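Local coordinates for cysteine synthase (Fusobacterium nucleatum subsp. nucleatum, PDB 5Z5C), which produces hydrogen sulfide using pyridoxal 5'-phosphate, probably as an L-cysteine desulfhydrase that may also have cysteine synthase activity, at residues G257-M262 with V273-G278; C210-L215 with N250-D255. All coordinates share one frame; numbering follows the deposited sequence.

Contact 1: residues G257-M262 with V273-G278; sequences GDAIVM and VGISSG. With PLP (pyridoxal-5'-phosphate), chain G.
Where A259 meets I275 and G278, the flat groups are peptide planes, and the methyl and methylene groups of the partner lie against their oxygens. The CB of A259 sits obliquely off the I275 carbonyl, 3.9 Å from I275 O, while G278 CA stands 3.6 Å from A259 O, off the oxygen end of that carbonyl. The third flat group is the pyridine ring of PLP, approached at its nitrogen by S276. This is helix-on-helix packing within a PLP-dependent enzyme of the cysteine synthase type (fold type II): helix 256-263 rests against the first turn of helix 275-288, with G274 at the N-cap of the latter.

No hydrogen bond joins the two helical segments, and the backbones approach to 4.5 Å between the CA atoms of A259 and G278, where G278 has no side chain to intervene. I260 and I275 run alongside each other. The CG2 of I275, anti to its backbone N, reaches 3.7 Å from I260 CG1 and also touches the CB of A259. M262 leans its CB on G278 O at 3.6 Å, with CG nearly as close, and its side chain continues onto F281 and I282, further along helix 275-288.

The CB of S276 points away from helix 256-263, so the residue next to I275 can serve the cofactor. Its chi1 of 80° sets OG between the backbone N and the carbonyl carbon, and the hydroxyl donates a hydrogen bond to the pyridine nitrogen, S276 OG to PLP N1, at 2.7 Å.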
loop_
_atom_site.group_PDB
_atom_site.type_symbol
_atom_site.label_atom_id
_atom_site.label_comp_id
_atom_site.label_asym_id
_atom_site.label_seq_id
_atom_site.Cartn_x
_atom_site.Cartn_y
_atom_site.Cartn_z
ATOM N N GLY B 257 20.019 -4.741 -13.285
ATOM C CA GLY B 257 19.217 -4.777 -14.528
ATOM C C GLY B 257 18.280 -5.962 -14.575
ATOM O O GLY B 257 17.120 -5.822 -14.957
ATOM N N ASP B 258 18.816 -7.114 -14.187
ATOM C CA ASP B 258 18.099 -8.408 -14.096
ATOM C C ASP B 258 16.953 -8.311 -13.050
ATOM O O ASP B 258 15.838 -8.831 -13.260
ATOM C CB ASP B 258 19.137 -9.478 -13.738
ATOM C CG ASP B 258 18.749 -10.898 -14.094
ATOM O OD1 ASP B 258 17.730 -11.110 -14.808
ATOM O OD2 ASP B 258 19.467 -11.816 -13.669
ATOM N N ALA B 259 17.239 -7.625 -11.939
ATOM C CA ALA B 259 16.214 -7.323 -10.926
ATOM C C ALA B 259 15.119 -6.431 -11.527
ATOM O O ALA B 259 13.944 -6.694 -11.365
ATOM C CB ALA B 259 16.824 -6.632 -9.708
ATOM N N ILE B 260 15.518 -5.384 -12.233
ATOM C CA ILE B 260 14.556 -4.467 -12.829
ATOM C C ILE B 260 13.650 -5.175 -13.815
ATOM O O ILE B 260 12.427 -4.989 -13.747
ATOM C CB ILE B 260 15.236 -3.258 -13.474
ATOM C CG1 ILE B 260 15.730 -2.315 -12.362
ATOM C CG2 ILE B 260 14.279 -2.517 -14.415
ATOM C CD1 ILE B 260 16.693 -1.251 -12.867
ATOM N N VAL B 261 14.234 -6.000 -14.705
ATOM C CA VAL B 261 13.431 -6.729 -15.675
ATOM C C VAL B 261 12.488 -7.695 -14.935
ATOM O O VAL B 261 11.302 -7.816 -15.286
ATOM C CB VAL B 261 14.299 -7.513 -16.715
ATOM C CG1 VAL B 261 13.487 -8.551 -17.475
ATOM C CG2 VAL B 261 14.956 -6.530 -17.681
ATOM N N MET B 262 12.991 -8.370 -13.928
ATOM C CA MET B 262 12.148 -9.306 -13.206
ATOM C C MET B 262 10.962 -8.607 -12.537
ATOM O O MET B 262 9.858 -9.115 -12.613
ATOM C CB MET B 262 12.900 -10.112 -12.171
ATOM C CG MET B 262 12.131 -11.333 -11.717
ATOM S SD MET B 262 11.719 -12.481 -13.081
ATOM C CE MET B 262 9.935 -12.550 -12.938
ATOM N N VAL B 273 5.553 -4.466 -7.742
ATOM C CA VAL B 273 6.599 -4.565 -6.716
ATOM C C VAL B 273 7.794 -3.689 -6.949
ATOM O O VAL B 273 8.085 -3.278 -8.085
ATOM C CB VAL B 273 7.095 -6.009 -6.549
ATOM C CG1 VAL B 273 5.964 -6.927 -6.112
ATOM C CG2 VAL B 273 7.773 -6.527 -7.798
ATOM N N GLY B 274 8.529 -3.479 -5.869
ATOM C CA GLY B 274 9.784 -2.738 -5.919
ATOM C C GLY B 274 10.911 -3.537 -6.555
ATOM O O GLY B 274 10.782 -4.742 -6.789
ATOM N N ILE B 275 12.009 -2.837 -6.832
ATOM C CA ILE B 275 13.146 -3.407 -7.530
ATOM C C ILE B 275 13.748 -4.534 -6.699
ATOM O O ILE B 275 14.000 -5.600 -7.262
ATOM C CB ILE B 275 14.198 -2.352 -7.970
ATOM C CG1 ILE B 275 13.584 -1.320 -8.901
ATOM C CG2 ILE B 275 15.359 -3.018 -8.712
ATOM C CD1 ILE B 275 14.318 0.025 -8.940
ATOM N N SER B 276 13.883 -4.347 -5.384
ATOM C CA SER B 276 14.375 -5.422 -4.499
ATOM C C SER B 276 13.527 -6.695 -4.477
ATOM O O SER B 276 14.043 -7.827 -4.218
ATOM C CB SER B 276 14.573 -4.926 -3.073
ATOM O OG SER B 276 13.347 -4.866 -2.363
ATOM N N SER B 277 12.236 -6.552 -4.775
ATOM C CA SER B 277 11.413 -7.744 -4.957
ATOM C C SER B 277 11.845 -8.557 -6.193
ATOM O O SER B 277 11.867 -9.796 -6.157
ATOM C CB SER B 277 9.930 -7.364 -5.074
ATOM O OG SER B 277 9.518 -6.567 -3.979
ATOM N N GLY B 278 12.121 -7.851 -7.291
ATOM C CA GLY B 278 12.541 -8.507 -8.533
ATOM C C GLY B 278 13.863 -9.213 -8.294
ATOM O O GLY B 278 14.059 -10.316 -8.762
HETATM N N1 PLP G . 14.024 -4.038 0.077
HETATM C C2 PLP G . 13.462 -2.860 0.430
HETATM C C2A PLP G . 12.505 -2.131 -0.473
HETATM C C3 PLP G . 13.791 -2.272 1.741
HETATM O O3 PLP G . 13.257 -1.095 2.127
HETATM C C4 PLP G . 14.738 -2.983 2.621
HETATM C C4A PLP G . 15.100 -2.418 3.940
HETATM C C5 PLP G . 15.285 -4.262 2.129
HETATM C C6 PLP G . 14.894 -4.713 0.869
HETATM C C5A PLP G . 16.262 -5.031 2.995
HETATM O O4P PLP G . 15.684 -5.495 4.226
HETATM P P PLP G . 16.527 -5.579 5.599
HETATM O O1P PLP G . 16.793 -4.151 5.981
HETATM O O2P PLP G . 15.635 -6.358 6.533
HETATM O O3P PLP G . 17.755 -6.374 5.202
#

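Contact 2: residues C210-L215 with N250-D255; sequences CPLEPL and NVVSVD
E213 and S253 meet on one face of a parallel strand pair, where S253 OG makes a weak hydrogen bond to E213 OE2 at 2.9 Å. V251 CG1 comes in at about a right angle to the glutamate chain and stops 3.3 Å from the same OE2, so a methyl group lies beside the carboxylate. On the opposite face the contact is hydrocarbon: L212 CB packs 3.6 Å from V252 CG2, and L212 CD1 lies 3.7 Å from V254 CG2. With CG anti to the backbone N (chi1 175°), the leucine extends far enough to touch both valines.

These pairs are set by the backbone ladder. V252 N donates to P211 O, E213 N to V252 O and V254 N to E213 O, all within 3.0 to 3.1 Å and close to straight. The last rung differs: L215 N reaches V254 O at 2.9 Å from above the carbonyl plane, 61° out of it, as the chain leaves strand 210-214.

Further out, the pair belongs to the parallel sheet 252-254, 210-214, 182-186, 297-298 of the PLP-dependent fold, with 252-254 outermost within the chain; helix 275-288 covers the apolar face, placing N280 on L212 and I282 and M286 on V254. E213 OE1 accepts from S221 N and weakly from L220 N. With two amides of helix 219-222 on OE1, the carboxylate is probably favoured in its ionised form.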
loop_
_atom_site.group_PDB
_atom_site.type_symbol
_atom_site.label_atom_id
_atom_site.label_comp_id
_atom_site.label_asym_id
_atom_site.label_seq_id
_atom_site.Cartn_x
_atom_site.Cartn_y
_atom_site.Cartn_z
ATOM N N CYS B 210 20.093 -17.880 2.241
ATOM C CA CYS B 210 21.063 -17.192 1.411
ATOM C C CYS B 210 20.773 -15.693 1.385
ATOM O O CYS B 210 19.674 -15.281 0.939
ATOM C CB CYS B 210 21.043 -17.759 -0.014
ATOM S SG CYS B 210 21.548 -19.491 -0.159
ATOM N N PRO B 211 21.728 -14.864 1.864
ATOM C CA PRO B 211 21.539 -13.430 1.762
ATOM C C PRO B 211 21.876 -12.991 0.369
ATOM O O PRO B 211 22.699 -13.643 -0.325
ATOM C CB PRO B 211 22.519 -12.862 2.792
ATOM C CG PRO B 211 23.654 -13.857 2.799
ATOM C CD PRO B 211 23.033 -15.198 2.480
ATOM N N LEU B 212 21.255 -11.893 -0.060
ATOM C CA LEU B 212 21.399 -11.453 -1.420
ATOM C C LEU B 212 22.025 -10.079 -1.457
ATOM O O LEU B 212 21.762 -9.244 -0.604
ATOM C CB LEU B 212 20.036 -11.516 -2.130
ATOM C CG LEU B 212 19.926 -10.979 -3.567
ATOM C CD1 LEU B 212 18.781 -11.628 -4.298
ATOM C CD2 LEU B 212 19.770 -9.454 -3.587
ATOM N N GLU B 213 22.867 -9.862 -2.459
ATOM C CA GLU B 213 23.520 -8.576 -2.693
ATOM C C GLU B 213 23.401 -8.276 -4.189
ATOM O O GLU B 213 23.143 -9.183 -4.960
ATOM C CB GLU B 213 25.019 -8.646 -2.276
ATOM C CG GLU B 213 25.882 -9.437 -3.275
ATOM C CD GLU B 213 27.286 -9.819 -2.815
ATOM O OE1 GLU B 213 27.764 -9.269 -1.803
ATOM O OE2 GLU B 213 27.919 -10.662 -3.487
ATOM N N PRO B 214 23.590 -7.024 -4.602
ATOM C CA PRO B 214 23.753 -6.712 -6.021
ATOM C C PRO B 214 25.158 -7.069 -6.546
ATOM O O PRO B 214 26.153 -6.750 -5.927
ATOM C CB PRO B 214 23.560 -5.197 -6.089
ATOM C CG PRO B 214 23.581 -4.711 -4.701
ATOM C CD PRO B 214 23.756 -5.853 -3.753
ATOM N N LEU B 215 25.222 -7.731 -7.689
ATOM C CA LEU B 215 26.482 -7.986 -8.407
ATOM C C LEU B 215 27.273 -6.704 -8.734
ATOM O O LEU B 215 28.513 -6.735 -8.760
ATOM C CB LEU B 215 26.155 -8.734 -9.687
ATOM C CG LEU B 215 27.283 -9.411 -10.457
ATOM C CD1 LEU B 215 28.019 -10.418 -9.578
ATOM C CD2 LEU B 215 26.699 -10.097 -11.685
ATOM N N ASN B 250 25.439 -19.606 1.501
ATOM C CA ASN B 250 26.210 -18.778 0.534
ATOM C C ASN B 250 25.465 -17.586 -0.090
ATOM O O ASN B 250 24.305 -17.712 -0.474
ATOM C CB ASN B 250 26.744 -19.665 -0.608
ATOM C CG ASN B 250 27.929 -20.507 -0.181
ATOM O OD1 ASN B 250 28.857 -20.019 0.474
ATOM N ND2 ASN B 250 27.910 -21.766 -0.547
ATOM N N VAL B 251 26.196 -16.485 -0.234
ATOM C CA VAL B 251 25.759 -15.243 -0.841
ATOM C C VAL B 251 25.268 -15.463 -2.263
ATOM O O VAL B 251 25.925 -16.153 -3.038
ATOM C CB VAL B 251 26.914 -14.187 -0.837
ATOM C CG1 VAL B 251 26.532 -12.927 -1.585
ATOM C CG2 VAL B 251 27.316 -13.843 0.595
ATOM N N VAL B 252 24.076 -14.944 -2.596
ATOM C CA VAL B 252 23.614 -14.904 -4.007
ATOM C C VAL B 252 23.702 -13.443 -4.502
ATOM O O VAL B 252 23.429 -12.484 -3.743
ATOM C CB VAL B 252 22.176 -15.492 -4.248
ATOM C CG1 VAL B 252 22.081 -16.915 -3.708
ATOM C CG2 VAL B 252 21.084 -14.642 -3.652
ATOM N N SER B 253 24.159 -13.287 -5.743
ATOM C CA SER B 253 24.446 -11.993 -6.345
ATOM C C SER B 253 23.555 -11.834 -7.542
ATOM O O SER B 253 23.463 -12.771 -8.344
ATOM C CB SER B 253 25.879 -11.958 -6.837
ATOM O OG SER B 253 26.779 -11.984 -5.745
ATOM N N VAL B 254 22.867 -10.689 -7.654
ATOM C CA VAL B 254 21.994 -10.431 -8.814
ATOM C C VAL B 254 22.330 -9.072 -9.411
ATOM O O VAL B 254 22.559 -8.095 -8.679
ATOM C CB VAL B 254 20.497 -10.467 -8.436
ATOM C CG1 VAL B 254 19.603 -10.187 -9.642
ATOM C CG2 VAL B 254 20.136 -11.800 -7.782
ATOM N N ASP B 255 22.384 -9.010 -10.741
ATOM C CA ASP B 255 22.659 -7.748 -11.402
ATOM C C ASP B 255 21.395 -6.858 -11.346
ATOM O O ASP B 255 20.280 -7.341 -11.603
ATOM C CB ASP B 255 23.098 -7.957 -12.851
ATOM C CG ASP B 255 23.406 -6.642 -13.544
ATOM O OD1 ASP B 255 22.457 -5.955 -13.995
ATOM O OD2 ASP B 255 24.578 -6.266 -13.602
#

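Contact 2 builds the strand pair, and contact 1 packs the helix that follows strand 252-254 against helix 275-288, their centres 13 Å apart. The two are joined through D255: it ends segment 250-255 and caps the next helix, its OD1 accepting from G257 N. They also touch directly, V254 CG1 lying 4.2 Å from A259 N. Helix 275-288 ties both to the cofactor, since it packs on V254 and L212 and carries S276 in its first turn. The L212 side chain is about 7 Å from that of S276 and about 8 Å from PLP, near the site without contacting it. T189, T192, N80 and the amides of G188 and G190 also hydrogen-bond to PLP.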